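Local coordinates for sensor protein (Vibrio parahaemolyticus, PDB 3I9Y) that probably phosphorylates itself on histidine as the TMAO-responsive histidine kinase TorS, of which this chain is the sensor domain, at residues Gln24-Ala29 with Lys36-Val41; Glu178-Leu183 with Val231-Leu236. One frame throughout, in Å; residues are numbered along the deposited sequence.

Interaction 1 (Gln24-Ala29 with Lys36-Val41); sequences QMLSNA and KEAGRV
The methyl of Ala-38 rests on the main chain of Leu-26: its CB sits 3.6 Å from Leu-26 CA and 3.7 Å from Leu-26 N, and reaches Leu-26 CB at 4.0 Å. The same methyl approaches Met-25 along its main chain, with Ala-38 CB 4.0 Å from Met-25 C, and touches the root of that side chain at CB. Because alanine ends at CB, the two backbones can come within 5.1 Å, measured from Leu-26 CA to Ala-38 CA. At the next residue, Leu-26 CD1 comes up to the main chain, 4.3 Å from Gly-39 N, where no side chain intervenes. This is a helical hairpin: helix 5-27 ends here, a short connection follows, and helix 32-58 packs back against it within one of the two stacked four-helix bundles of the TorS sensor domain. Leu-26 is set for the bundle interior by its first torsion, which holds CG anti to the backbone N (chi1 172°), and its side chain also touches Leu-83 and Val-87 of helix 63-114. Met-25, more exposed, touches Ala-38 with CB, and its chain bends beyond that at chi2 and chi3. Farther out, Arg-40 lies along the carboxylate of Glu-37 and holds it with two nitrogens, Arg-40 NE to Glu-37 OE1 at 3.1 Å and Arg-40 NH2 to Glu-37 OE2 at 2.8 Å, while Arg-40 NH1 forms a salt bridge with Glu-44.

Interaction 2 (Glu178-Leu183 with Val231-Leu236); sequences EEARTL and VVFTIL
The backbones stay moderately apart, with Arg-181 CA and Leu-236 CA the nearest pair at 6.7 Å, where helix 158-180 gives way to a type I turn from Ala-180 to Leu-183 beside the first turn of helix 232-267. This is helix-to-helix packing of the all-helical sensor domain, a stack of two four-helix bundles, and the contact is apolar and buried. Ala-180 offers one methyl to two partners: its CB lies 3.7 Å from Phe-233 CE1, reaching the ring obliquely, and 3.8 Å from Leu-236 CD1. A small residue suits this place because a phenyl ring and a branched side chain both converge on it. Leu-236 straddles the helix end with its two methyls, CD1 on Ala-180 and CD2 on Arg-181, whose CA is 3.6 Å from Leu-236 CD2. The CB of Phe-233 leaves to the flank of the interface, yet with CG beside the backbone N (chi1 -75°) the ring atom CE1 arrives at Ala-180; the ring also meets Phe-196, the planes inclined at about 55°. Arginine serves two purposes at the helix end: its aliphatic root packs on Leu-236, while the guanidinium turns off the interface, where NH2 forms a salt bridge with Asp-98 of helix 63-114. Arg-181 NH1 donates to Glu-178 OE1 at 2.9 Å with an N-H...O angle of 156°, the oxygen close to the guanidinium plane, though the nitrogen stands off the carboxylate plane on its syn side.

Interaction 1 and interaction 2 are separate packing sites in one elongated helical domain: their centres are 25 Å apart, their nearest atoms about 14 Å, and they do not touch. They follow one another along the chain, the first joining neighbouring helices of a hairpin, the second bringing together segments 48 residues apart. Both turn on an alanine methyl, Ala-180 in the last turn of its helix and Ala-38 in the second turn of helix 32-58, but mainly against main-chain atoms in 24-29 with 36-41 and against larger side chains in 178-183 with 231-236. Helix 63-114 runs past both, touching side chains of each contact, and so is a common neighbour of the two regions.

Interaction 1 (Gln24-Ala29 with Lys36-Val41)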
ATOM      1  N   GLN A  24       0.978   7.296  12.873  1.00 24.40           N
ATOM      2  CA  GLN A  24       1.515   7.972  11.718  1.00 27.15           C
ATOM      3  C   GLN A  24       2.919   7.481  11.488  1.00 25.17           C
ATOM      4  O   GLN A  24       3.221   7.288  10.329  1.00 24.93           O
ATOM      5  CB  GLN A  24       1.497   9.515  11.793  1.00 29.34           C
ATOM      6  CG  GLN A  24       0.224   9.957  12.294  1.00 36.91           C
ATOM      7  CD  GLN A  24       0.180  11.518  12.524  1.00 42.45           C
ATOM      8  OE1 GLN A  24      -0.792  12.170  12.063  1.00 45.68           O
ATOM      9  NE2 GLN A  24       1.226  12.117  13.227  1.00 42.88           N
ATOM     10  N   MET A  25       3.696   7.181  12.556  1.00 24.47           N
ATOM     11  CA  MET A  25       4.990   6.645  12.344  1.00 25.31           C
ATOM     12  C   MET A  25       4.889   5.281  11.557  1.00 25.00           C
ATOM     13  O   MET A  25       5.688   4.945  10.596  1.00 26.18           O
ATOM     14  CB  MET A  25       5.706   6.377  13.614  1.00 28.58           C
ATOM     15  CG  MET A  25       6.302   7.563  14.297  1.00 36.66           C
ATOM     16  SD  MET A  25       7.358   8.764  13.243  1.00 46.03           S
ATOM     17  CE  MET A  25       8.580   7.584  12.619  1.00 41.99           C
ATOM     18  N   LEU A  26       3.960   4.466  12.003  1.00 22.52           N
ATOM     19  CA  LEU A  26       3.777   3.190  11.425  1.00 22.03           C
ATOM     20  C   LEU A  26       3.371   3.370  10.013  1.00 22.41           C
ATOM     21  O   LEU A  26       3.900   2.675   9.145  1.00 22.51           O
ATOM     22  CB  LEU A  26       2.683   2.332  12.110  1.00 19.10           C
ATOM     23  CG  LEU A  26       2.290   1.024  11.438  1.00 19.88           C
ATOM     24  CD1 LEU A  26       3.398  -0.123  11.782  1.00 18.37           C
ATOM     25  CD2 LEU A  26       0.901   0.442  12.256  1.00 18.78           C
ATOM     26  N   SER A  27       2.426   4.222   9.700  1.00 24.99           N
ATOM     27  CA  SER A  27       2.050   4.288   8.312  1.00 28.54           C
ATOM     28  C   SER A  27       3.171   5.025   7.416  1.00 30.07           C
ATOM     29  O   SER A  27       3.046   4.977   6.286  1.00 32.39           O
ATOM     30  CB  SER A  27       0.721   4.977   8.139  1.00 29.81           C
ATOM     31  OG  SER A  27       1.109   6.325   7.911  1.00 35.28           O
ATOM     32  N   ASN A  28       4.227   5.642   7.911  1.00 29.71           N
ATOM     33  CA  ASN A  28       5.236   6.207   7.087  1.00 30.82           C
ATOM     34  C   ASN A  28       6.455   5.320   7.054  1.00 30.69           C
ATOM     35  O   ASN A  28       7.494   5.750   6.491  1.00 28.20           O
ATOM     36  CB  ASN A  28       5.713   7.503   7.597  1.00 31.66           C
ATOM     37  CG  ASN A  28       4.658   8.588   7.375  1.00 36.68           C
ATOM     38  OD1 ASN A  28       3.742   8.440   6.449  1.00 40.29           O
ATOM     39  ND2 ASN A  28       4.710   9.654   8.184  1.00 34.88           N
ATOM     40  N   ALA A  29       6.332   4.109   7.643  1.00 28.30           N
ATOM     41  CA  ALA A  29       7.491   3.222   7.653  1.00 29.24           C
ATOM     42  C   ALA A  29       7.807   2.803   6.169  1.00 29.21           C
ATOM     43  O   ALA A  29       6.945   2.442   5.418  1.00 25.82           O
ATOM     44  CB  ALA A  29       7.218   1.878   8.436  1.00 27.70           C
ATOM     45  N   LYS A  36       8.663  -2.706  11.964  1.00 26.68           N
ATOM     46  CA  LYS A  36       8.668  -3.449  13.251  1.00 29.17           C
ATOM     47  C   LYS A  36       8.947  -2.570  14.442  1.00 29.47           C
ATOM     48  O   LYS A  36       8.424  -2.838  15.547  1.00 30.15           O
ATOM     49  CB  LYS A  36       9.784  -4.526  13.265  1.00 29.63           C
ATOM     50  CG  LYS A  36       9.419  -5.636  12.238  1.00 34.18           C
ATOM     51  CD  LYS A  36      10.110  -6.942  12.691  1.00 36.96           C
ATOM     52  CE  LYS A  36       9.582  -8.132  11.993  1.00 39.29           C
ATOM     53  NZ  LYS A  36      10.825  -8.525  11.059  1.00 46.61           N
ATOM     54  N   GLU A  37       9.846  -1.597  14.270  1.00 28.80           N
ATOM     55  CA  GLU A  37      10.162  -0.696  15.360  1.00 29.37           C
ATOM     56  C   GLU A  37       8.932   0.151  15.598  1.00 29.33           C
ATOM     57  O   GLU A  37       8.559   0.223  16.779  1.00 29.52           O
ATOM     58  CB  GLU A  37      11.426   0.137  15.091  1.00 31.61           C
ATOM     59  CG  GLU A  37      11.699   1.440  16.015  1.00 38.68           C
ATOM     60  CD  GLU A  37      11.936   1.128  17.547  1.00 42.28           C
ATOM     61  OE1 GLU A  37      12.404   0.009  17.805  1.00 44.59           O
ATOM     62  OE2 GLU A  37      11.638   1.985  18.478  1.00 44.08           O
ATOM     63  N   ALA A  38       8.237   0.759  14.599  1.00 27.35           N
ATOM     64  CA  ALA A  38       7.028   1.541  14.967  1.00 26.55           C
ATOM     65  C   ALA A  38       5.943   0.582  15.632  1.00 26.55           C
ATOM     66  O   ALA A  38       5.217   0.960  16.600  1.00 24.71           O
ATOM     67  CB  ALA A  38       6.345   2.267  13.754  1.00 24.05           C
ATOM     68  N   GLY A  39       5.953  -0.697  15.247  1.00 25.54           N
ATOM     69  CA  GLY A  39       4.865  -1.519  15.766  1.00 26.71           C
ATOM     70  C   GLY A  39       5.162  -1.856  17.216  1.00 27.47           C
ATOM     71  O   GLY A  39       4.227  -2.110  17.995  1.00 28.80           O
ATOM     72  N   ARG A  40       6.415  -1.975  17.549  1.00 27.14           N
ATOM     73  CA  ARG A  40       6.860  -2.344  18.914  1.00 28.34           C
ATOM     74  C   ARG A  40       6.517  -1.034  19.737  1.00 27.89           C
ATOM     75  O   ARG A  40       5.926  -1.098  20.859  1.00 24.22           O
ATOM     76  CB  ARG A  40       8.355  -2.497  19.017  1.00 31.30           C
ATOM     77  CG  ARG A  40       8.896  -2.726  20.478  1.00 36.09           C
ATOM     78  CD  ARG A  40      10.530  -2.770  20.531  1.00 39.72           C
ATOM     79  NE  ARG A  40      11.077  -1.413  20.276  1.00 42.06           N
ATOM     80  CZ  ARG A  40      10.856  -0.440  21.147  1.00 44.12           C
ATOM     81  NH1 ARG A  40      10.115  -0.730  22.237  1.00 44.71           N
ATOM     82  NH2 ARG A  40      11.368   0.774  21.002  1.00 43.07           N
ATOM     83  N   VAL A  41       6.864   0.154  19.230  1.00 27.17           N
ATOM     84  CA  VAL A  41       6.482   1.170  20.122  1.00 26.76           C
ATOM     85  C   VAL A  41       4.881   1.346  20.411  1.00 26.84           C
ATOM     86  O   VAL A  41       4.493   1.664  21.549  1.00 25.59           O
ATOM     87  CB  VAL A  41       7.165   2.491  19.949  1.00 28.45           C
ATOM     88  CG1 VAL A  41       8.708   2.324  19.698  1.00 29.75           C
ATOM     89  CG2 VAL A  41       6.519   3.352  19.240  1.00 29.28           C
TER

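Interaction 2 (Glu178-Leu183 with Val231-Leu236)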
ATOM      1  N   GLU A 178       6.637   2.676 -16.001  1.00 18.95           N
ATOM      2  CA  GLU A 178       7.172   3.615 -14.989  1.00 20.36           C
ATOM      3  C   GLU A 178       6.043   4.563 -14.568  1.00 22.50           C
ATOM      4  O   GLU A 178       5.928   4.915 -13.357  1.00 23.46           O
ATOM      5  CB  GLU A 178       8.358   4.539 -15.611  1.00 20.85           C
ATOM      6  CG  GLU A 178       9.501   3.548 -15.986  1.00 24.94           C
ATOM      7  CD  GLU A 178      10.385   3.130 -14.819  1.00 27.65           C
ATOM      8  OE1 GLU A 178      10.080   3.530 -13.682  1.00 24.63           O
ATOM      9  OE2 GLU A 178      11.384   2.410 -15.099  1.00 30.84           O
ATOM     10  N   GLU A 179       5.148   4.995 -15.510  1.00 21.81           N
ATOM     11  CA  GLU A 179       4.157   5.970 -15.084  1.00 21.04           C
ATOM     12  C   GLU A 179       3.080   5.254 -14.138  1.00 22.39           C
ATOM     13  O   GLU A 179       2.607   5.827 -13.125  1.00 22.12           O
ATOM     14  CB  GLU A 179       3.373   6.437 -16.320  1.00 22.93           C
ATOM     15  CG  GLU A 179       2.266   7.243 -15.772  1.00 28.21           C
ATOM     16  CD  GLU A 179       1.497   8.019 -16.781  1.00 34.98           C
ATOM     17  OE1 GLU A 179       1.291   7.462 -17.877  1.00 35.10           O
ATOM     18  OE2 GLU A 179       0.992   9.205 -16.451  1.00 41.14           O
ATOM     19  N   ALA A 180       2.609   4.056 -14.586  1.00 20.99           N
ATOM     20  CA  ALA A 180       1.623   3.307 -13.890  1.00 21.79           C
ATOM     21  C   ALA A 180       1.997   3.086 -12.387  1.00 20.49           C
ATOM     22  O   ALA A 180       1.108   3.316 -11.578  1.00 20.89           O
ATOM     23  CB  ALA A 180       1.313   1.932 -14.518  1.00 19.64           C
ATOM     24  N   ARG A 181       3.276   2.874 -11.971  1.00 21.37           N
ATOM     25  CA  ARG A 181       3.442   2.563 -10.572  1.00 20.79           C
ATOM     26  C   ARG A 181       3.446   3.818  -9.761  1.00 22.77           C
ATOM     27  O   ARG A 181       3.637   3.753  -8.529  1.00 18.67           O
ATOM     28  CB  ARG A 181       4.703   1.791 -10.420  1.00 23.09           C
ATOM     29  CG  ARG A 181       5.754   2.750 -10.697  1.00 24.31           C
ATOM     30  CD  ARG A 181       6.982   2.184 -11.248  1.00 29.33           C
ATOM     31  NE  ARG A 181       7.916   1.802 -10.252  1.00 25.99           N
ATOM     32  CZ  ARG A 181       9.230   1.772 -10.256  1.00 25.15           C
ATOM     33  NH1 ARG A 181      10.123   2.139 -11.121  1.00 27.02           N
ATOM     34  NH2 ARG A 181       9.737   0.772  -9.419  1.00 26.46           N
ATOM     35  N   THR A 182       3.231   5.005 -10.387  1.00 23.21           N
ATOM     36  CA  THR A 182       3.259   6.244  -9.565  1.00 25.10           C
ATOM     37  C   THR A 182       1.823   6.766  -9.524  1.00 25.08           C
ATOM     38  O   THR A 182       1.592   7.706  -8.890  1.00 25.66           O
ATOM     39  CB  THR A 182       4.029   7.451 -10.176  1.00 25.77           C
ATOM     40  OG1 THR A 182       3.336   7.878 -11.379  1.00 25.03           O
ATOM     41  CG2 THR A 182       5.520   7.095 -10.482  1.00 25.92           C
ATOM     42  N   LEU A 183       0.904   6.161 -10.158  1.00 24.37           N
ATOM     43  CA  LEU A 183      -0.438   6.752 -10.177  1.00 25.76           C
ATOM     44  C   LEU A 183      -1.212   6.453  -8.876  1.00 28.19           C
ATOM     45  O   LEU A 183      -1.092   5.333  -8.251  1.00 22.28           O
ATOM     46  CB  LEU A 183      -1.308   6.145 -11.331  1.00 26.61           C
ATOM     47  CG  LEU A 183      -0.832   6.280 -12.812  1.00 27.80           C
ATOM     48  CD1 LEU A 183      -1.846   5.653 -13.873  1.00 28.82           C
ATOM     49  CD2 LEU A 183      -0.749   7.902 -13.060  1.00 26.97           C
ATOM     50  N   VAL A 231       0.595  -9.116 -15.121  1.00 16.62           N
ATOM     51  CA  VAL A 231      -0.071  -9.333 -13.754  1.00 19.69           C
ATOM     52  C   VAL A 231       0.376  -8.152 -12.875  1.00 18.07           C
ATOM     53  O   VAL A 231      -0.310  -7.866 -11.894  1.00 20.02           O
ATOM     54  CB  VAL A 231       0.384 -10.596 -12.895  1.00 22.92           C
ATOM     55  CG1 VAL A 231       0.499 -11.811 -13.761  1.00 25.27           C
ATOM     56  CG2 VAL A 231       1.808 -10.484 -12.577  1.00 24.03           C
ATOM     57  N   VAL A 232       1.467  -7.405 -13.186  1.00 17.58           N
ATOM     58  CA  VAL A 232       1.842  -6.226 -12.265  1.00 16.27           C
ATOM     59  C   VAL A 232       0.680  -5.177 -12.193  1.00 18.12           C
ATOM     60  O   VAL A 232       0.474  -4.492 -11.203  1.00 16.86           O
ATOM     61  CB  VAL A 232       3.108  -5.608 -12.745  1.00 16.48           C
ATOM     62  CG1 VAL A 232       2.821  -4.711 -13.981  1.00 16.79           C
ATOM     63  CG2 VAL A 232       3.680  -4.702 -11.667  1.00 17.66           C
ATOM     64  N   PHE A 233      -0.154  -5.006 -13.248  1.00 18.49           N
ATOM     65  CA  PHE A 233      -1.195  -4.041 -13.176  1.00 17.86           C
ATOM     66  C   PHE A 233      -2.307  -4.597 -12.162  1.00 19.41           C
ATOM     67  O   PHE A 233      -2.986  -3.776 -11.523  1.00 17.25           O
ATOM     68  CB  PHE A 233      -1.874  -3.867 -14.597  1.00 20.11           C
ATOM     69  CG  PHE A 233      -0.994  -3.067 -15.543  1.00 19.09           C
ATOM     70  CD1 PHE A 233      -0.903  -1.675 -15.423  1.00 17.96           C
ATOM     71  CD2 PHE A 233      -0.235  -3.784 -16.483  1.00 18.42           C
ATOM     72  CE1 PHE A 233      -0.060  -1.025 -16.248  1.00 20.30           C
ATOM     73  CE2 PHE A 233       0.642  -3.138 -17.332  1.00 21.36           C
ATOM     74  CZ  PHE A 233       0.752  -1.765 -17.244  1.00 18.24           C
ATOM     75  N   THR A 234      -2.482  -5.911 -11.978  1.00 19.04           N
ATOM     76  CA  THR A 234      -3.537  -6.200 -11.027  1.00 20.21           C
ATOM     77  C   THR A 234      -2.891  -6.022  -9.675  1.00 18.81           C
ATOM     78  O   THR A 234      -3.620  -5.752  -8.774  1.00 21.10           O
ATOM     79  CB  THR A 234      -4.092  -7.600 -11.088  1.00 23.21           C
ATOM     80  OG1 THR A 234      -3.021  -8.440 -10.731  1.00 27.64           O
ATOM     81  CG2 THR A 234      -4.353  -8.047 -12.557  1.00 22.72           C
ATOM     82  N   ILE A 235      -1.550  -6.013  -9.492  1.00 18.22           N
ATOM     83  CA  ILE A 235      -0.962  -5.782  -8.109  1.00 16.28           C
ATOM     84  C   ILE A 235      -1.052  -4.261  -7.819  1.00 17.50           C
ATOM     85  O   ILE A 235      -1.342  -3.807  -6.675  1.00 17.27           O
ATOM     86  CB  ILE A 235       0.479  -6.278  -8.016  1.00 15.56           C
ATOM     87  CG1 ILE A 235       0.473  -7.821  -8.388  1.00 15.57           C
ATOM     88  CG2 ILE A 235       0.904  -6.101  -6.540  1.00 16.46           C
ATOM     89  CD1 ILE A 235       1.960  -8.389  -8.511  1.00 24.06           C
ATOM     90  N   LEU A 236      -0.959  -3.442  -8.898  1.00 16.66           N
ATOM     91  CA  LEU A 236      -1.109  -1.974  -8.722  1.00 16.51           C
ATOM     92  C   LEU A 236      -2.543  -1.672  -8.258  1.00 17.58           C
ATOM     93  O   LEU A 236      -2.738  -0.703  -7.400  1.00 17.84           O
ATOM     94  CB  LEU A 236      -0.814  -1.141 -10.002  1.00 15.65           C
ATOM     95  CG  LEU A 236       0.725  -1.154 -10.204  1.00 17.33           C
ATOM     96  CD1 LEU A 236       0.908  -0.583 -11.729  1.00 18.13           C
ATOM     97  CD2 LEU A 236       1.452  -0.119  -9.309  1.00 11.48           C
TER